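Local coordinates for DegV family protein (Thermus thermophilus, PDB 2DT8) that binds a fatty acid, here palmitic acid, and a zinc ion, and probably works as a lipid-binding protein of the DegV family, at residues Asp152-Phe157 with Leu212-Ala217; Lys206-Ile211 with Val238-Gln243. All coordinates share one frame; numbering follows the deposited sequence.

Contact 1. Residues Asp152-Phe157 with Leu212-Ala217. With PLM (palmitic acid), chain C.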
loop_
_atom_site.group_PDB
_atom_site.type_symbol
_atom_site.label_atom_id
_atom_site.label_comp_id
_atom_site.label_asym_id
_atom_site.label_seq_id
_atom_site.Cartn_x
_atom_site.Cartn_y
_atom_site.Cartn_z
ATOM N N ASP A 152 9.717 -9.492 -6.802
ATOM C CA ASP A 152 10.546 -8.458 -7.389
ATOM C C ASP A 152 9.866 -7.098 -7.536
ATOM O O ASP A 152 9.199 -6.820 -8.531
ATOM C CB ASP A 152 11.048 -8.958 -8.756
ATOM C CG ASP A 152 11.917 -7.941 -9.491
ATOM O OD1 ASP A 152 12.669 -7.200 -8.826
ATOM O OD2 ASP A 152 11.866 -7.899 -10.744
ATOM N N HIS A 153 9.999 -6.271 -6.509
ATOM C CA HIS A 153 9.475 -4.914 -6.567
ATOM C C HIS A 153 10.332 -4.045 -5.664
ATOM O O HIS A 153 11.240 -4.527 -4.970
ATOM C CB HIS A 153 7.971 -4.824 -6.219
ATOM C CG HIS A 153 7.629 -5.128 -4.795
ATOM N ND1 HIS A 153 7.146 -6.356 -4.395
ATOM C CD2 HIS A 153 7.609 -4.339 -3.695
ATOM C CE1 HIS A 153 6.837 -6.307 -3.111
ATOM N NE2 HIS A 153 7.108 -5.094 -2.662
ATOM N N PHE A 154 10.073 -2.748 -5.715
ATOM C CA PHE A 154 10.850 -1.797 -4.956
ATOM C C PHE A 154 9.971 -0.923 -4.085
ATOM O O PHE A 154 8.870 -0.568 -4.482
ATOM C CB PHE A 154 11.603 -0.893 -5.934
ATOM C CG PHE A 154 12.432 0.158 -5.275
ATOM C CD1 PHE A 154 13.713 -0.139 -4.838
ATOM C CD2 PHE A 154 11.927 1.444 -5.076
ATOM C CE1 PHE A 154 14.496 0.831 -4.212
ATOM C CE2 PHE A 154 12.704 2.416 -4.449
ATOM C CZ PHE A 154 13.985 2.106 -4.020
ATOM N N VAL A 155 10.466 -0.606 -2.895
ATOM C CA VAL A 155 9.770 0.319 -2.014
ATOM C C VAL A 155 10.709 0.969 -1.012
ATOM O O VAL A 155 11.550 0.312 -0.400
ATOM C CB VAL A 155 8.569 -0.331 -1.243
ATOM C CG1 VAL A 155 9.003 -1.601 -0.515
ATOM C CG2 VAL A 155 7.989 0.691 -0.244
ATOM N N ARG A 156 10.590 2.290 -0.898
ATOM C CA ARG A 156 11.343 3.056 0.080
ATOM C C ARG A 156 10.428 4.155 0.575
ATOM O O ARG A 156 9.659 4.728 -0.196
ATOM C CB ARG A 156 12.585 3.717 -0.530
ATOM C CG ARG A 156 13.753 2.784 -0.784
ATOM C CD ARG A 156 14.321 2.208 0.506
ATOM N NE ARG A 156 15.531 1.418 0.255
ATOM C CZ ARG A 156 15.538 0.187 -0.247
ATOM N NH1 ARG A 156 14.403 -0.421 -0.562
ATOM N NH2 ARG A 156 16.691 -0.450 -0.440
ATOM N N PHE A 157 10.500 4.440 1.864
ATOM C CA PHE A 157 9.720 5.542 2.409
ATOM C C PHE A 157 10.380 6.084 3.659
ATOM O O PHE A 157 11.240 5.437 4.262
ATOM C CB PHE A 157 8.259 5.140 2.708
ATOM C CG PHE A 157 8.089 4.151 3.838
ATOM C CD1 PHE A 157 8.309 2.785 3.641
ATOM C CD2 PHE A 157 7.645 4.579 5.088
ATOM C CE1 PHE A 157 8.076 1.864 4.674
ATOM C CE2 PHE A 157 7.411 3.668 6.127
ATOM C CZ PHE A 157 7.629 2.301 5.918
ATOM N N LEU A 212 17.226 7.389 -3.844
ATOM C CA LEU A 212 17.474 7.295 -5.286
ATOM C C LEU A 212 18.673 6.375 -5.575
ATOM O O LEU A 212 18.686 5.666 -6.589
ATOM C CB LEU A 212 17.716 8.689 -5.877
ATOM C CG LEU A 212 17.747 8.758 -7.406
ATOM C CD1 LEU A 212 16.340 8.639 -7.976
ATOM C CD2 LEU A 212 18.381 10.065 -7.830
ATOM N N LYS A 213 19.575 6.323 -4.630
ATOM C CA LYS A 213 20.706 5.414 -4.759
ATOM C C LYS A 213 20.179 3.976 -4.765
ATOM O O LYS A 213 20.575 3.163 -5.602
ATOM C CB LYS A 213 21.680 5.606 -3.589
ATOM C CG LYS A 213 22.818 4.589 -3.562
ATOM C CD LYS A 213 23.733 4.803 -2.355
ATOM C CE LYS A 213 24.794 3.712 -2.257
ATOM N NZ LYS A 213 25.703 3.922 -1.087
ATOM N N ALA A 214 19.291 3.667 -3.825
ATOM C CA ALA A 214 18.708 2.329 -3.730
ATOM C C ALA A 214 17.898 2.017 -4.983
ATOM O O ALA A 214 17.947 0.899 -5.508
ATOM C CB ALA A 214 17.815 2.231 -2.497
ATOM N N PHE A 215 17.148 3.004 -5.461
ATOM C CA PHE A 215 16.327 2.831 -6.649
ATOM C C PHE A 215 17.153 2.533 -7.892
ATOM O O PHE A 215 16.809 1.641 -8.672
ATOM C CB PHE A 215 15.483 4.078 -6.899
ATOM C CG PHE A 215 14.584 3.970 -8.097
ATOM C CD1 PHE A 215 13.601 2.983 -8.162
ATOM C CD2 PHE A 215 14.712 4.858 -9.161
ATOM C CE1 PHE A 215 12.758 2.886 -9.267
ATOM C CE2 PHE A 215 13.870 4.767 -10.270
ATOM C CZ PHE A 215 12.894 3.784 -10.322
ATOM N N ARG A 216 18.229 3.285 -8.090
ATOM C CA ARG A 216 19.079 3.056 -9.250
ATOM C C ARG A 216 19.666 1.643 -9.211
ATOM O O ARG A 216 19.722 0.964 -10.238
ATOM C CB ARG A 216 20.204 4.092 -9.304
ATOM C CG ARG A 216 19.764 5.465 -9.790
ATOM C CD ARG A 216 20.957 6.417 -9.824
ATOM N NE ARG A 216 20.610 7.763 -10.277
ATOM C CZ ARG A 216 20.410 8.103 -11.548
ATOM N NH1 ARG A 216 20.520 7.196 -12.508
ATOM N NH2 ARG A 216 20.102 9.357 -11.857
ATOM N N ALA A 217 20.099 1.207 -8.031
ATOM C CA ALA A 217 20.661 -0.133 -7.870
ATOM C C ALA A 217 19.612 -1.182 -8.239
ATOM O O ALA A 217 19.903 -2.133 -8.970
ATOM C CB ALA A 217 21.129 -0.342 -6.440
HETATM C C1 PLM C . -5.706 -3.162 10.263
HETATM O O1 PLM C . -5.759 -4.478 10.041
HETATM O O2 PLM C . -6.214 -2.704 11.264
HETATM C C2 PLM C . -5.011 -2.257 9.267
HETATM C C3 PLM C . -3.508 -2.248 9.565
HETATM C C4 PLM C . -2.783 -1.302 8.605
HETATM C C5 PLM C . -1.285 -1.347 8.899
HETATM C C6 PLM C . -0.522 -0.486 7.894
HETATM C C7 PLM C . 0.953 -0.521 8.241
HETATM C C8 PLM C . 1.755 0.151 7.151
HETATM C C9 PLM C . 3.226 -0.197 7.364
HETATM C CA PLM C . 4.101 0.867 6.730
HETATM C CB PLM C . 4.277 0.517 5.264
HETATM C CC PLM C . 3.517 1.526 4.422
HETATM C CD PLM C . 4.475 2.161 3.432
HETATM C CE PLM C . 3.760 3.302 2.713
HETATM C CF PLM C . 4.745 4.029 1.786
HETATM C CG PLM C . 4.938 3.221 0.503
#
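Ala214 meets both Arg156 and Phe154. Its methyl CB lies 3.6 Å from Arg156 NH2. Phe154 CE1 meets the Ala214 carbonyl carbon C at 3.7 Å and, less closely, the methyl. The bend of the Arg156 chain at its second torsion (chi2 -65°) brings the guanidinium back over its own strand. There Arg156 NH1 donates to Val155 O at 3.0 Å, which limits rotation of the group. The oxygen lies in the guanidinium plane, while the nitrogen stands above the carbonyl plane. Phe154 CE1 lies over one face of the Arg156 guanidinium, offset toward its rim.

Phe215 comes next. Phe154 CZ sits 3.6 Å from Phe215 N, and CB of Phe215 packs on the same ring. The Phe215 ring turns its edge to the face of Phe154, and its CD1 stands above the rim of that face. The centroids are 5.3 Å apart and the planes meet at 63°, a T-shaped pair. Phe275 joins both rings from strand 273-279.

On the other side of the strand, CD of the palmitate tail (PLM) sits over the centre of the Phe157 ring. A helix here packs nearly antiparallel on strand 154-158, the outermost strand of a four-stranded alpha/beta sheet, and the strand's other face meets the fatty acid.

Contact 2. Residues Lys206-Ile211 with Val238-Gln243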
loop_
_atom_site.group_PDB
_atom_site.type_symbol
_atom_site.label_atom_id
_atom_site.label_comp_id
_atom_site.label_asym_id
_atom_site.label_seq_id
_atom_site.Cartn_x
_atom_site.Cartn_y
_atom_site.Cartn_z
ATOM N N LYS A 206 19.421 14.428 1.936
ATOM C CA LYS A 206 20.285 13.264 1.902
ATOM C C LYS A 206 19.468 11.954 1.907
ATOM O O LYS A 206 19.815 10.937 1.321
ATOM C CB LYS A 206 21.411 13.231 3.002
ATOM C CG LYS A 206 22.568 14.187 2.738
ATOM C CD LYS A 206 23.627 14.134 3.820
ATOM C CE LYS A 206 24.739 15.109 3.486
ATOM N NZ LYS A 206 25.106 14.970 2.048
ATOM N N ALA A 207 18.342 12.082 2.631
ATOM C CA ALA A 207 17.425 10.958 2.651
ATOM C C ALA A 207 16.896 10.600 1.252
ATOM O O ALA A 207 16.837 9.429 0.845
ATOM C CB ALA A 207 16.202 11.232 3.571
ATOM N N ARG A 208 16.542 11.633 0.499
ATOM C CA ARG A 208 16.082 11.412 -0.860
ATOM C C ARG A 208 17.200 10.830 -1.725
ATOM O O ARG A 208 16.945 9.983 -2.588
ATOM C CB ARG A 208 15.564 12.718 -1.461
ATOM C CG ARG A 208 14.339 13.267 -0.740
ATOM C CD ARG A 208 13.597 14.271 -1.608
ATOM N NE ARG A 208 14.485 15.321 -2.096
ATOM C CZ ARG A 208 14.855 16.377 -1.383
ATOM N NH1 ARG A 208 14.409 16.534 -0.146
ATOM N NH2 ARG A 208 15.678 17.278 -1.904
ATOM N N GLU A 209 18.435 11.269 -1.490
ATOM C CA GLU A 209 19.570 10.769 -2.259
ATOM C C GLU A 209 19.783 9.274 -2.009
ATOM O O GLU A 209 20.086 8.504 -2.911
ATOM C CB GLU A 209 20.817 11.625 -1.976
ATOM C CG GLU A 209 20.586 13.097 -2.334
ATOM C CD GLU A 209 21.786 14.003 -2.100
ATOM O OE1 GLU A 209 22.618 13.699 -1.224
ATOM O OE2 GLU A 209 21.878 15.041 -2.789
ATOM N N GLU A 210 19.605 8.937 -0.755
ATOM C CA GLU A 210 19.762 7.549 -0.366
ATOM C C GLU A 210 18.648 6.661 -0.925
ATOM O O GLU A 210 18.885 5.589 -1.465
ATOM C CB GLU A 210 19.698 7.327 1.214
ATOM C CG GLU A 210 19.539 5.896 1.738
ATOM C CD GLU A 210 20.592 4.934 1.203
ATOM O OE1 GLU A 210 21.752 5.359 1.005
ATOM O OE2 GLU A 210 20.264 3.743 0.993
ATOM N N ILE A 211 17.525 7.268 -1.147
ATOM C CA ILE A 211 16.417 6.501 -1.681
ATOM C C ILE A 211 16.642 6.324 -3.206
ATOM O O ILE A 211 16.463 5.243 -3.774
ATOM C CB ILE A 211 14.979 7.212 -1.526
ATOM C CG1 ILE A 211 14.525 7.096 -0.067
ATOM C CG2 ILE A 211 13.926 6.617 -2.472
ATOM C CD1 ILE A 211 13.288 7.924 0.248
ATOM N N VAL A 238 7.626 14.453 -1.262
ATOM C CA VAL A 238 7.362 13.462 -2.299
ATOM C C VAL A 238 7.484 14.075 -3.699
ATOM O O VAL A 238 7.900 13.396 -4.634
ATOM C CB VAL A 238 5.969 12.780 -2.149
ATOM C CG1 VAL A 238 4.876 13.609 -2.804
ATOM C CG2 VAL A 238 6.025 11.380 -2.770
ATOM N N ALA A 239 7.132 15.352 -3.846
ATOM C CA ALA A 239 7.226 15.992 -5.151
ATOM C C ALA A 239 8.680 16.087 -5.586
ATOM O O ALA A 239 9.007 15.821 -6.742
ATOM C CB ALA A 239 6.591 17.386 -5.117
ATOM N N ALA A 240 9.555 16.465 -4.660
ATOM C CA ALA A 240 10.974 16.576 -4.973
ATOM C C ALA A 240 11.538 15.202 -5.326
ATOM O O ALA A 240 12.384 15.062 -6.214
ATOM C CB ALA A 240 11.724 17.157 -3.791
ATOM N N LEU A 241 11.061 14.186 -4.619
ATOM C CA LEU A 241 11.506 12.822 -4.846
ATOM C C LEU A 241 11.064 12.350 -6.236
ATOM O O LEU A 241 11.848 11.752 -6.974
ATOM C CB LEU A 241 10.934 11.913 -3.750
ATOM C CG LEU A 241 11.369 10.448 -3.744
ATOM C CD1 LEU A 241 12.882 10.365 -3.569
ATOM C CD2 LEU A 241 10.664 9.708 -2.600
ATOM N N ARG A 242 9.813 12.630 -6.596
ATOM C CA ARG A 242 9.289 12.232 -7.899
ATOM C C ARG A 242 10.043 12.947 -9.021
ATOM O O ARG A 242 10.310 12.362 -10.068
ATOM C CB ARG A 242 7.792 12.552 -7.995
ATOM C CG ARG A 242 7.147 12.191 -9.331
ATOM C CD ARG A 242 5.649 12.457 -9.281
ATOM N NE ARG A 242 4.955 12.117 -10.523
ATOM C CZ ARG A 242 4.705 12.977 -11.507
ATOM N NH1 ARG A 242 5.090 14.241 -11.408
ATOM N NH2 ARG A 242 4.063 12.570 -12.593
ATOM N N GLN A 243 10.380 14.211 -8.798
ATOM C CA GLN A 243 11.106 14.987 -9.797
ATOM C C GLN A 243 12.498 14.396 -10.019
ATOM O O GLN A 243 12.953 14.254 -11.163
ATOM C CB GLN A 243 11.202 16.452 -9.351
ATOM C CG GLN A 243 9.855 17.183 -9.409
ATOM C CD GLN A 243 9.786 18.406 -8.507
ATOM O OE1 GLN A 243 8.756 19.081 -8.441
ATOM N NE2 GLN A 243 10.880 18.696 -7.804
#
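Arg208 lies against Ala240 and Leu241, touching them mainly through CD and the NE end of its chain. One face of its guanidinium receives the Ala240 methyl, which is offset toward the rim; the shortest approach is Arg208 NE to Ala240 CB at 3.7 Å. Nearer the backbone, Arg208 CD is 3.9 Å from Leu241 N, and Arg208 CB touches Leu241 CD1. Leu241 CD1 also meets Ile211 CG2 at 4.0 Å, and the two side chains cross at about a right angle. Leu241 CG is anti to the backbone N (chi1 -175°), which swings CD1 toward helix 204-219.

No hydrogen bond joins the two segments. The polar end of Arg208 is held by residues just beyond them: NH1 pairs with Glu204 and NE with Glu244. The bend in the chain at the third torsion (chi3 -53°) lays the guanidinium face against the Ala240 methyl. With an alanine here, Glu204 and Glu244 would probably lose their partner and the Ala240 methyl the flat group over it.

The helix axes pass 10.5 Å apart and cross at -40°. Ile211 and Leu241 both rest on Phe275 of strand 273-279, and Val238 reaches strand 225-231, so the two helices lie side by side on one sheet.

Contact 1 and contact 2 are centred about 11 Å apart on the same side of the chain's centre. Helix 204-219 serves both: residues 206-211 take part in contact 2 and the next turns, 212-217, in contact 1. In sequence the order is 152-157, 206-211, 212-217, 238-243, so the segments alternate. The contacts touch directly, with Arg156 CB 3.7 Å from Ile211 CG2. Helices 204-219 and 236-247 form a layer on one face of the four-stranded sheet that contains strands 154-158 and 273-279, and Phe275 is reached from both contacts. Palmitate touches the other face of strand 154-158, consistent with the strand separating the helices from the lipid.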